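Local structure of fucose-specific lectin (Aleuria aurantia, 6GKE) at residues A[131-136]-A[176-181]; A[99-104]-A[147-152]; A[23-28]-A[43-48]. The protein binds L-fucose, with its strongest preference for alpha-1,6-linked core fucose on glycoproteins, and may act as an antifungal lectin. The protein carries 1 engineered substitution. One frame throughout, in Å; residues are numbered along the deposited sequence.

Contact 1 (A[131-136]-A[176-181]). With FUC (alpha-L-fucopyranose), chain E; FUC (alpha-L-fucopyranose), chain F.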
loop_
_atom_site.group_PDB
_atom_site.type_symbol
_atom_site.label_atom_id
_atom_site.label_comp_id
_atom_site.label_asym_id
_atom_site.label_seq_id
_atom_site.Cartn_x
_atom_site.Cartn_y
_atom_site.Cartn_z
ATOM N N ARG A 131 30.122 -5.352 -5.926
ATOM C CA ARG A 131 29.566 -6.701 -5.850
ATOM C C ARG A 131 28.061 -6.568 -5.634
ATOM O O ARG A 131 27.631 -5.778 -4.792
ATOM C CB ARG A 131 30.206 -7.505 -4.714
ATOM C CG ARG A 131 31.728 -7.593 -4.766
ATOM C CD ARG A 131 32.224 -8.438 -5.925
ATOM N NE ARG A 131 33.674 -8.612 -5.956
ATOM C CZ ARG A 131 34.538 -7.852 -6.628
ATOM N NH1 ARG A 131 34.145 -6.734 -7.224
ATOM N NH2 ARG A 131 35.810 -8.217 -6.707
ATOM N N VAL A 132 27.289 -7.345 -6.398
ATOM C CA VAL A 132 25.839 -7.341 -6.341
ATOM C C VAL A 132 25.375 -8.757 -5.993
ATOM O O VAL A 132 25.850 -9.717 -6.593
ATOM C CB VAL A 132 25.223 -6.863 -7.667
ATOM C CG1 VAL A 132 23.705 -6.863 -7.604
ATOM C CG2 VAL A 132 25.741 -5.492 -8.062
ATOM N N TYR A 133 24.449 -8.854 -5.033
ATOM C CA TYR A 133 23.962 -10.129 -4.513
ATOM C C TYR A 133 22.471 -10.257 -4.813
ATOM O O TYR A 133 21.704 -9.307 -4.637
ATOM C CB TYR A 133 24.258 -10.234 -3.012
ATOM C CG TYR A 133 25.736 -10.139 -2.750
ATOM C CD1 TYR A 133 26.546 -11.263 -2.803
ATOM C CD2 TYR A 133 26.346 -8.907 -2.574
ATOM C CE1 TYR A 133 27.921 -11.171 -2.663
ATOM C CE2 TYR A 133 27.720 -8.799 -2.438
ATOM C CZ TYR A 133 28.513 -9.929 -2.492
ATOM O OH TYR A 133 29.869 -9.794 -2.373
ATOM N N TYR A 134 22.087 -11.450 -5.268
ATOM C CA TYR A 134 20.747 -11.716 -5.761
ATOM C C TYR A 134 20.479 -13.216 -5.637
ATOM O O TYR A 134 21.382 -14.003 -5.380
ATOM C CB TYR A 134 20.607 -11.271 -7.224
ATOM C CG TYR A 134 21.469 -12.057 -8.183
ATOM C CD1 TYR A 134 22.821 -11.791 -8.333
ATOM C CD2 TYR A 134 20.943 -13.105 -8.922
ATOM C CE1 TYR A 134 23.625 -12.539 -9.180
ATOM C CE2 TYR A 134 21.732 -13.858 -9.777
ATOM C CZ TYR A 134 23.077 -13.576 -9.912
ATOM O OH TYR A 134 23.869 -14.317 -10.743
ATOM N N GLN A 135 19.225 -13.607 -5.867
ATOM C CA GLN A 135 18.863 -15.013 -5.932
ATOM C C GLN A 135 18.257 -15.317 -7.300
ATOM O O GLN A 135 17.613 -14.470 -7.917
ATOM C CB GLN A 135 17.892 -15.380 -4.816
ATOM C CG GLN A 135 18.510 -15.139 -3.450
ATOM C CD GLN A 135 17.769 -15.844 -2.348
ATOM O OE1 GLN A 135 16.694 -15.420 -1.919
ATOM N NE2 GLN A 135 18.325 -16.956 -1.896
ATOM N N LYS A 136 18.458 -16.560 -7.740
ATOM C CA LYS A 136 17.917 -17.054 -9.003
ATOM C C LYS A 136 16.548 -17.709 -8.798
ATOM O O LYS A 136 15.745 -17.749 -9.727
ATOM C CB LYS A 136 18.862 -18.087 -9.619
ATOM C CG LYS A 136 20.193 -17.541 -10.104
ATOM C CD LYS A 136 21.060 -18.606 -10.736
ATOM C CE LYS A 136 22.363 -18.074 -11.290
ATOM N NZ LYS A 136 23.090 -19.111 -12.059
ATOM N N GLY A 176 38.561 -4.987 0.048
ATOM C CA GLY A 176 38.413 -6.358 -0.423
ATOM C C GLY A 176 38.004 -7.331 0.676
ATOM O O GLY A 176 38.205 -8.527 0.527
ATOM N N ARG A 177 37.397 -6.827 1.755
ATOM C CA ARG A 177 36.948 -7.656 2.876
ATOM C C ARG A 177 35.436 -7.488 2.988
ATOM O O ARG A 177 34.951 -6.382 3.259
ATOM C CB ARG A 177 37.596 -7.251 4.203
ATOM C CG ARG A 177 39.073 -7.592 4.327
ATOM C CD ARG A 177 39.636 -7.148 5.666
ATOM N NE ARG A 177 39.087 -7.890 6.792
ATOM C CZ ARG A 177 39.062 -7.452 8.046
ATOM N NH1 ARG A 177 39.410 -6.207 8.322
ATOM N NH2 ARG A 177 38.675 -8.254 9.020
ATOM N N LEU A 178 34.708 -8.585 2.752
ATOM C CA LEU A 178 33.261 -8.526 2.539
ATOM C C LEU A 178 32.529 -9.327 3.609
ATOM O O LEU A 178 32.985 -10.403 3.994
ATOM C CB LEU A 178 32.910 -9.122 1.174
ATOM C CG LEU A 178 33.794 -8.697 0.007
ATOM C CD1 LEU A 178 33.265 -9.308 -1.279
ATOM C CD2 LEU A 178 33.899 -7.181 -0.111
ATOM N N ARG A 179 31.366 -8.820 4.031
ATOM C CA ARG A 179 30.487 -9.552 4.925
ATOM C C ARG A 179 29.062 -9.470 4.378
ATOM O O ARG A 179 28.553 -8.379 4.101
ATOM C CB ARG A 179 30.547 -9.004 6.353
ATOM C CG ARG A 179 31.908 -9.138 7.025
ATOM C CD ARG A 179 32.328 -10.581 7.266
ATOM N NE ARG A 179 33.598 -10.695 7.974
ATOM C CZ ARG A 179 34.801 -10.727 7.400
ATOM N NH1 ARG A 179 34.936 -10.612 6.086
ATOM N NH2 ARG A 179 35.878 -10.880 8.155
ATOM N N ILE A 180 28.446 -10.644 4.226
ATOM C CA ILE A 180 27.110 -10.797 3.656
ATOM C C ILE A 180 26.224 -11.452 4.713
ATOM O O ILE A 180 26.614 -12.461 5.300
ATOM C CB ILE A 180 27.138 -11.650 2.372
ATOM C CG1 ILE A 180 28.242 -11.216 1.400
ATOM C CG2 ILE A 180 25.756 -11.676 1.732
ATOM C CD1 ILE A 180 28.167 -9.779 0.928
ATOM N N TYR A 181 25.046 -10.866 4.937
ATOM C CA TYR A 181 24.096 -11.307 5.953
ATOM C C TYR A 181 22.803 -11.713 5.258
ATOM O O TYR A 181 22.329 -11.032 4.361
ATOM C CB TYR A 181 23.857 -10.201 6.987
ATOM C CG TYR A 181 25.139 -9.809 7.663
ATOM C CD1 TYR A 181 25.616 -10.517 8.751
ATOM C CD2 TYR A 181 25.937 -8.809 7.139
ATOM C CE1 TYR A 181 26.844 -10.225 9.320
ATOM C CE2 TYR A 181 27.167 -8.501 7.695
ATOM C CZ TYR A 181 27.628 -9.218 8.784
ATOM O OH TYR A 181 28.861 -8.932 9.308
HETATM C C1 FUC E . 36.220 -11.956 -6.641
HETATM C C2 FUC E . 34.947 -12.783 -6.516
HETATM C C3 FUC E . 34.766 -13.204 -5.051
HETATM C C4 FUC E . 34.786 -11.975 -4.138
HETATM C C5 FUC E . 36.130 -11.287 -4.334
HETATM C C6 FUC E . 36.301 -10.076 -3.441
HETATM O O1 FUC E . 37.323 -12.839 -6.450
HETATM O O2 FUC E . 35.012 -13.916 -7.404
HETATM O O3 FUC E . 33.572 -13.969 -4.890
HETATM O O4 FUC E . 33.765 -11.035 -4.481
HETATM O O5 FUC E . 36.252 -10.874 -5.696
HETATM C C1 FUC F . 35.058 -12.857 11.195
HETATM C C2 FUC F . 33.596 -13.208 11.425
HETATM C C3 FUC F . 32.971 -12.240 12.429
HETATM C C4 FUC F . 33.167 -10.804 11.942
HETATM C C5 FUC F . 34.661 -10.545 11.795
HETATM C C6 FUC F . 34.966 -9.139 11.295
HETATM O O1 FUC F . 35.757 -13.160 12.394
HETATM O O2 FUC F . 33.497 -14.568 11.875
HETATM O O3 FUC F . 31.603 -12.570 12.664
HETATM O O4 FUC F . 32.563 -10.601 10.662
HETATM O O5 FUC F . 35.208 -11.475 10.850
#
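Strand 131-134, which carries R131 and Y133, and strand 177-181, which carries L178 and I180, belong to different sheets and run nearly parallel, their axes 10.4 Å apart at 18°. No hydrogen bond joins them; side chains alone fill the gap. I180 sends its delta methyl over one face of the Y133 ring, displaced toward the rim, with CD1 3.7 Å from the ring centroid in a CH-pi contact. The same methyl lies closest to the phenol carbon, CD1 to Y133 CZ 3.4 Å. L178 reaches the far end of the tyrosine, its CD1 3.6 Å from Y133 OH, and more loosely flanks the aliphatic part of R131. W199, from the outer strand 199-207, also packs on Y133, L178 and I180.

R131 bends at chi2 (-69°), which carries its guanidinium beyond this apolar layer to a fucose. R131 NE donates to fucose O4 at 2.8 Å and R131 NH2 to fucose O5 at 2.9 Å, so the NE/NH2 edge of the guanidinium faces the sugar; E146 and W199 bond the same fucose. R179 points away from strand 131-134 and repeats the grip on a second fucose, while R179 NH1 bonds L178 O, bracing the guanidinium. Adjacent blades thus pack through apolar side chains, with fucose sites between neighbouring blades, as in the six-bladed beta-propeller of this lectin family.

Contact 2 (A[99-104]-A[147-152]); sequences TGQLGS and YVWSGK. With FUC (alpha-L-fucopyranose), chain B; NDG (2-acetamido-2-deoxy-alpha-D-glucopyranose), chain C.
L102 and Y147 make the apolar part of this contact: L102 CD1 comes 4.2 Å from CD2 of the tyrosine ring, approaching it obliquely. Its chi1 of 180° sets CG opposite the backbone N and turns the isobutyl group toward strand 147-149, although the CB itself points elsewhere. W153 touches both L102 and Y147, and L102 also lies against E89, so this small apolar cluster adjoins residues that recognise the sugar.

Polar contacts run through the bound glycan rather than directly between the segments. Q101 holds the fucose from its backbone and its side chain: its amide N donates to fucose O2 at 3.1 Å, with a weaker bond to O3, and that same O2 hydroxyl donates to Q101 OE1 at 3.0 Å. The other end of the carboxamide serves the neighbouring GlcNAc, Q101 NE2 giving a hydrogen bond of 2.9 Å to the acetamido oxygen O7. One extended side chain thus spans both sugars. On the protein side, Q101 O accepts from both N and OG of S104, the hydroxyl approaching in the carbonyl plane at 2.7 Å, which ties down the turn that presents the glutamine.

Ring contacts come from W149, described here in one of its two conformers. Q101 OE1 approaches the indole obliquely, 4.1 Å from W149 CH2, without a hydrogen bond. Fucose C6 lies over one face, 3.5 Å from W149 NE1, while the backbone of G151 and K152 lies over the opposite face; the GlcNAc meets the indole at its edge. W153 packs edge-to-face on W149. With R77, E89 and W153 also bonding the fucose, this is the inter-blade fucose site of the lectin, where Q101 and W149 also contact the GlcNAc to which the fucose is alpha-1,6-linked.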
loop_
_atom_site.group_PDB
_atom_site.type_symbol
_atom_site.label_atom_id
_atom_site.label_comp_id
_atom_site.label_asym_id
_atom_site.label_seq_id
_atom_site.Cartn_x
_atom_site.Cartn_y
_atom_site.Cartn_z
ATOM N N THR A 99 21.352 4.584 -18.312
ATOM C CA THR A 99 21.286 3.155 -18.099
ATOM C C THR A 99 22.700 2.574 -18.121
ATOM O O THR A 99 23.460 2.862 -19.040
ATOM C CB THR A 99 20.431 2.493 -19.181
ATOM O OG1 THR A 99 19.130 3.067 -19.104
ATOM C CG2 THR A 99 20.345 0.991 -19.024
ATOM N N GLY A 100 23.031 1.763 -17.113
ATOM C CA GLY A 100 24.332 1.125 -17.002
ATOM C C GLY A 100 24.415 -0.171 -17.789
ATOM O O GLY A 100 23.415 -0.673 -18.321
ATOM N N GLN A 101 25.624 -0.738 -17.825
ATOM C CA GLN A 101 25.923 -1.889 -18.672
ATOM C C GLN A 101 25.424 -3.221 -18.092
ATOM O O GLN A 101 25.370 -4.198 -18.827
ATOM C CB GLN A 101 27.430 -1.983 -18.899
ATOM C CG GLN A 101 27.965 -0.888 -19.802
ATOM C CD GLN A 101 29.472 -0.910 -19.790
ATOM O OE1 GLN A 101 30.108 -0.354 -18.900
ATOM N NE2 GLN A 101 30.049 -1.604 -20.757
ATOM N N LEU A 102 25.074 -3.293 -16.802
ATOM C CA LEU A 102 24.793 -4.613 -16.214
ATOM C C LEU A 102 23.594 -5.292 -16.894
ATOM O O LEU A 102 23.599 -6.507 -17.066
ATOM C CB LEU A 102 24.572 -4.489 -14.705
ATOM C CG LEU A 102 24.267 -5.788 -13.960
ATOM C CD1 LEU A 102 25.293 -6.883 -14.231
ATOM C CD2 LEU A 102 24.182 -5.513 -12.471
ATOM N N GLY A 103 22.567 -4.531 -17.283
ATOM C CA GLY A 103 21.368 -5.120 -17.890
ATOM C C GLY A 103 21.670 -5.933 -19.140
ATOM O O GLY A 103 20.968 -6.892 -19.440
ATOM N N SER A 104 22.718 -5.551 -19.875
ATOM C CA SER A 104 23.087 -6.207 -21.128
ATOM C C SER A 104 23.693 -7.596 -20.883
ATOM O O SER A 104 23.824 -8.376 -21.817
ATOM C CB SER A 104 24.028 -5.342 -21.934
ATOM O OG SER A 104 25.303 -5.261 -21.312
ATOM N N TYR A 147 27.335 -11.082 -8.520
ATOM C CA TYR A 147 27.903 -10.558 -9.768
ATOM C C TYR A 147 28.963 -9.517 -9.391
ATOM O O TYR A 147 28.826 -8.793 -8.406
ATOM C CB TYR A 147 26.828 -10.059 -10.756
ATOM C CG TYR A 147 26.958 -10.764 -12.084
ATOM C CD1 TYR A 147 26.517 -12.072 -12.221
ATOM C CD2 TYR A 147 27.642 -10.202 -13.153
ATOM C CE1 TYR A 147 26.741 -12.797 -13.379
ATOM C CE2 TYR A 147 27.875 -10.916 -14.321
ATOM C CZ TYR A 147 27.428 -12.221 -14.432
ATOM O OH TYR A 147 27.667 -12.956 -15.560
ATOM N N VAL A 148 30.027 -9.487 -10.192
ATOM C CA VAL A 148 31.295 -8.859 -9.842
ATOM C C VAL A 148 31.661 -7.806 -10.887
ATOM O O VAL A 148 31.735 -8.137 -12.067
ATOM C CB VAL A 148 32.391 -9.943 -9.806
ATOM C CG1 VAL A 148 33.791 -9.365 -9.667
ATOM C CG2 VAL A 148 32.115 -10.979 -8.727
ATOM N N TRP A 149 31.955 -6.576 -10.448
ATOM C CA TRP A 149 32.598 -5.568 -11.293
ATOM C C TRP A 149 33.940 -5.195 -10.678
ATOM O O TRP A 149 33.972 -4.509 -9.657
ATOM C CB TRP A 149 31.789 -4.275 -11.450
ATOM C CG TRP A 149 32.570 -3.217 -12.179
ATOM C CD1 TRP A 149 33.541 -2.379 -11.700
ATOM C CD2 TRP A 149 32.469 -2.934 -13.581
ATOM N NE1 TRP A 149 34.036 -1.592 -12.708
ATOM C CE2 TRP A 149 33.388 -1.906 -13.874
ATOM C CE3 TRP A 149 31.673 -3.445 -14.608
ATOM C CZ2 TRP A 149 33.530 -1.386 -15.160
ATOM C CZ3 TRP A 149 31.814 -2.933 -15.876
ATOM C CH2 TRP A 149 32.726 -1.915 -16.145
ATOM N N SER A 150 35.026 -5.628 -11.309
ATOM C CA SER A 150 36.353 -5.112 -11.006
ATOM C C SER A 150 37.052 -4.837 -12.345
ATOM O O SER A 150 38.189 -5.239 -12.571
ATOM C CB SER A 150 37.136 -6.028 -10.070
ATOM O OG SER A 150 36.614 -6.002 -8.735
ATOM N N GLY A 151 36.324 -4.131 -13.220
ATOM C CA GLY A 151 36.760 -3.693 -14.547
ATOM C C GLY A 151 35.774 -4.082 -15.642
ATOM O O GLY A 151 35.676 -3.420 -16.666
ATOM N N LYS A 152 35.068 -5.193 -15.428
ATOM C CA LYS A 152 34.075 -5.760 -16.340
ATOM C C LYS A 152 33.138 -6.599 -15.473
ATOM O O LYS A 152 33.572 -7.088 -14.442
ATOM C CB LYS A 152 34.710 -6.705 -17.368
ATOM C CG LYS A 152 35.717 -6.105 -18.336
ATOM C CD LYS A 152 35.080 -5.189 -19.349
ATOM C CE LYS A 152 36.089 -4.489 -20.234
ATOM N NZ LYS A 152 36.733 -5.422 -21.187
HETATM C C1 FUC B . 29.802 2.003 -15.643
HETATM C C2 FUC B . 28.625 1.040 -15.734
HETATM C C3 FUC B . 29.044 -0.357 -15.296
HETATM C C4 FUC B . 29.650 -0.278 -13.897
HETATM C C5 FUC B . 30.846 0.666 -13.934
HETATM C C6 FUC B . 31.543 0.811 -12.593
HETATM O O2 FUC B . 28.133 1.003 -17.078
HETATM O O3 FUC B . 27.931 -1.254 -15.375
HETATM O O4 FUC B . 28.719 0.243 -12.938
HETATM O O5 FUC B . 30.401 1.970 -14.348
HETATM C C1 NDG C . 34.035 0.271 -18.968
HETATM C C2 NDG C . 33.211 0.315 -20.249
HETATM C C3 NDG C . 32.715 1.734 -20.492
HETATM C C4 NDG C . 31.961 2.248 -19.268
HETATM C C5 NDG C . 32.773 2.084 -17.985
HETATM C C6 NDG C . 31.944 2.421 -16.753
HETATM C C7 NDG C . 33.710 -1.313 -22.025
HETATM C C8 NDG C . 34.600 -1.637 -23.191
HETATM O O5 NDG C . 33.243 0.739 -17.874
HETATM O O3 NDG C . 31.847 1.742 -21.629
HETATM O O4 NDG C . 31.616 3.626 -19.435
HETATM O O6 NDG C . 30.756 1.608 -16.628
HETATM O O7 NDG C . 32.807 -2.068 -21.695
HETATM N N2 NDG C . 33.976 -0.162 -21.393
HETATM O O1 NDG C . 35.206 1.085 -19.105
#

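Contact 3 (A[23-28]-A[43-48]); sequences QRVYFQ and NPWTGG. With FUC (alpha-L-fucopyranose), chain D.
Within the first four-stranded blade of the propeller, W45, just ahead of the outermost strand 46-56, reaches past the intervening strand 33-40 to Q23 and V25 on strand 22-28. The six-membered part of the indole does the touching. W45 CH2 sits 3.8 Å from Q23 CB and W45 CZ3 lies 3.8 Å from V25 CG1, both side chains crossing the tryptophan at about a right angle. The Q23 carboxamide plane is turned 60° from the indole plane, and its OE1 turns to S277 and N269 of another blade. Farther along, F27 directs its ring edge at G48: F27 CZ is 3.6 Å from G48 O, and the CA of this glycine lies in the ring plane. With chi1 at 65°, F27 CG lies between the backbone N and the carbonyl carbon, and the ring edge reaches G48. V25 and F27 also touch L287, and W45 touches Q289, both on strand 286-293, so this side of the blade faces the sixth blade.

R24 points the other way, away from 43-48. R24 NE donates to fucose O4 at 2.8 Å and R24 NH2 to fucose O5 at 2.9 Å, while R24 NH1 bonds Q23 O at 2.9 Å from above the carbonyl plane, which restrains the guanidinium. E36 and W97 also hydrogen-bond the sugar. Alternating side chains thus give one strand two roles, packing against W45 and G48 within the blade and furnishing the arginine of a typical inter-blade fucose site.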
loop_
_atom_site.group_PDB
_atom_site.type_symbol
_atom_site.label_atom_id
_atom_site.label_comp_id
_atom_site.label_asym_id
_atom_site.label_seq_id
_atom_site.Cartn_x
_atom_site.Cartn_y
_atom_site.Cartn_z
ATOM N N GLN A 23 23.061 12.602 1.612
ATOM C CA GLN A 23 22.347 11.341 1.559
ATOM C C GLN A 23 21.474 11.313 0.306
ATOM O O GLN A 23 20.930 12.342 -0.111
ATOM C CB GLN A 23 21.430 11.153 2.767
ATOM C CG GLN A 23 22.161 11.085 4.093
ATOM C CD GLN A 23 21.166 10.856 5.202
ATOM O OE1 GLN A 23 20.651 9.749 5.381
ATOM N NE2 GLN A 23 20.886 11.910 5.952
ATOM N N ARG A 24 21.303 10.114 -0.256
ATOM C CA ARG A 24 20.300 9.886 -1.276
ATOM C C ARG A 24 19.529 8.626 -0.890
ATOM O O ARG A 24 20.108 7.662 -0.405
ATOM C CB ARG A 24 20.908 9.700 -2.670
ATOM C CG ARG A 24 21.836 10.817 -3.128
ATOM C CD ARG A 24 21.109 12.111 -3.430
ATOM N NE ARG A 24 21.996 13.168 -3.914
ATOM C CZ ARG A 24 22.648 14.039 -3.144
ATOM N NH1 ARG A 24 22.488 14.032 -1.829
ATOM N NH2 ARG A 24 23.470 14.913 -3.699
ATOM N N VAL A 25 18.217 8.655 -1.122
ATOM C CA VAL A 25 17.385 7.489 -0.900
ATOM C C VAL A 25 16.537 7.273 -2.155
ATOM O O VAL A 25 16.074 8.227 -2.778
ATOM C CB VAL A 25 16.564 7.604 0.401
ATOM C CG1 VAL A 25 15.630 8.792 0.411
ATOM C CG2 VAL A 25 15.817 6.322 0.725
ATOM N N TYR A 26 16.388 5.991 -2.513
ATOM C CA TYR A 26 15.720 5.529 -3.719
ATOM C C TYR A 26 14.525 4.672 -3.314
ATOM O O TYR A 26 14.618 3.832 -2.413
ATOM C CB TYR A 26 16.683 4.734 -4.616
ATOM C CG TYR A 26 17.871 5.574 -4.984
ATOM C CD1 TYR A 26 17.788 6.524 -5.987
ATOM C CD2 TYR A 26 19.034 5.522 -4.234
ATOM C CE1 TYR A 26 18.836 7.384 -6.256
ATOM C CE2 TYR A 26 20.093 6.374 -4.489
ATOM C CZ TYR A 26 19.987 7.321 -5.489
ATOM O OH TYR A 26 21.009 8.197 -5.693
ATOM N N PHE A 27 13.407 4.896 -4.008
ATOM C CA PHE A 27 12.175 4.179 -3.759
ATOM C C PHE A 27 11.388 4.143 -5.066
ATOM O O PHE A 27 11.696 4.879 -6.001
ATOM C CB PHE A 27 11.372 4.853 -2.641
ATOM C CG PHE A 27 10.887 6.245 -2.972
ATOM C CD1 PHE A 27 11.674 7.363 -2.733
ATOM C CD2 PHE A 27 9.639 6.436 -3.548
ATOM C CE1 PHE A 27 11.216 8.635 -3.055
ATOM C CE2 PHE A 27 9.183 7.705 -3.870
ATOM C CZ PHE A 27 9.971 8.800 -3.622
ATOM N N GLN A 28 10.350 3.311 -5.105
ATOM C CA GLN A 28 9.536 3.187 -6.296
ATOM C C GLN A 28 8.204 3.907 -6.094
ATOM O O GLN A 28 7.618 3.887 -5.009
ATOM C CB GLN A 28 9.317 1.711 -6.628
ATOM C CG GLN A 28 8.771 1.471 -8.024
ATOM C CD GLN A 28 8.916 0.024 -8.422
ATOM O OE1 GLN A 28 8.726 -0.885 -7.606
ATOM N NE2 GLN A 28 9.258 -0.205 -9.683
ATOM N N ASN A 43 19.634 19.911 6.785
ATOM C CA ASN A 43 18.655 20.697 6.030
ATOM C C ASN A 43 17.479 19.798 5.666
ATOM O O ASN A 43 17.620 18.579 5.607
ATOM C CB ASN A 43 19.266 21.311 4.771
ATOM C CG ASN A 43 20.324 22.345 5.083
ATOM O OD1 ASN A 43 20.047 23.332 5.757
ATOM N ND2 ASN A 43 21.540 22.121 4.611
ATOM N N PRO A 44 16.273 20.348 5.408
ATOM C CA PRO A 44 15.148 19.507 5.009
ATOM C C PRO A 44 15.462 18.647 3.777
ATOM O O PRO A 44 16.177 19.077 2.871
ATOM C CB PRO A 44 14.035 20.517 4.700
ATOM C CG PRO A 44 14.395 21.721 5.541
ATOM C CD PRO A 44 15.907 21.771 5.509
ATOM N N TRP A 45 14.917 17.429 3.772
ATOM C CA TRP A 45 14.953 16.572 2.600
ATOM C C TRP A 45 14.351 17.309 1.396
ATOM O O TRP A 45 13.362 18.036 1.531
ATOM C CB TRP A 45 14.185 15.271 2.855
ATOM C CG TRP A 45 14.892 14.265 3.707
ATOM C CD1 TRP A 45 14.768 14.083 5.055
ATOM C CD2 TRP A 45 15.806 13.258 3.250
ATOM N NE1 TRP A 45 15.557 13.045 5.466
ATOM C CE2 TRP A 45 16.210 12.522 4.383
ATOM C CE3 TRP A 45 16.315 12.905 1.995
ATOM C CZ2 TRP A 45 17.117 11.467 4.297
ATOM C CZ3 TRP A 45 17.203 11.855 1.910
ATOM C CH2 TRP A 45 17.599 11.149 3.047
ATOM N N THR A 46 14.936 17.071 0.220
ATOM C CA THR A 46 14.405 17.516 -1.052
ATOM C C THR A 46 14.077 16.300 -1.926
ATOM O O THR A 46 14.421 15.160 -1.603
ATOM C CB THR A 46 15.397 18.448 -1.760
ATOM O OG1 THR A 46 16.631 17.760 -1.973
ATOM C CG2 THR A 46 15.666 19.711 -0.974
ATOM N N GLY A 47 13.407 16.560 -3.048
ATOM C CA GLY A 47 13.181 15.558 -4.068
ATOM C C GLY A 47 11.971 14.685 -3.776
ATOM O O GLY A 47 10.985 15.121 -3.177
ATOM N N GLY A 48 12.037 13.446 -4.265
ATOM C CA GLY A 48 10.962 12.469 -4.105
ATOM C C GLY A 48 9.753 12.686 -5.008
ATOM O O GLY A 48 8.780 11.944 -4.882
HETATM C C1 FUC D . 22.385 15.765 -7.167
HETATM C C2 FUC D . 21.154 14.983 -7.580
HETATM C C3 FUC D . 21.536 13.806 -8.474
HETATM C C4 FUC D . 22.617 12.966 -7.813
HETATM C C5 FUC D . 23.804 13.860 -7.470
HETATM C C6 FUC D . 24.933 13.122 -6.764
HETATM O O1 FUC D . 22.876 16.426 -8.326
HETATM O O2 FUC D . 20.268 15.852 -8.297
HETATM O O3 FUC D . 20.374 13.034 -8.796
HETATM O O4 FUC D . 22.145 12.360 -6.605
HETATM O O5 FUC D . 23.360 14.902 -6.598
#

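How the contacts relate
Contacts 1 and 3 are buried, whereas contact 2 is partly buried and is formed around the glycan. Contacts 1 and 2 share one sheet: strands 129-134 and 142-149 are neighbours, joined by V132 O to Y147 N and by R131 NH1 to S150 OG. Contact 3 stands apart in the first blade, its centre about 25 Å from those of the others. Contact 1 packs one blade on the next, contact 3 joins strands of a single blade, and contact 2 bridges two blades largely through the glycan. The segments of contacts 1 and 3 supply the arginines of their sites; those of contact 2 supply a hydrogen-bonding glutamine and a tryptophan face, the arginine there, R77, coming from outside them.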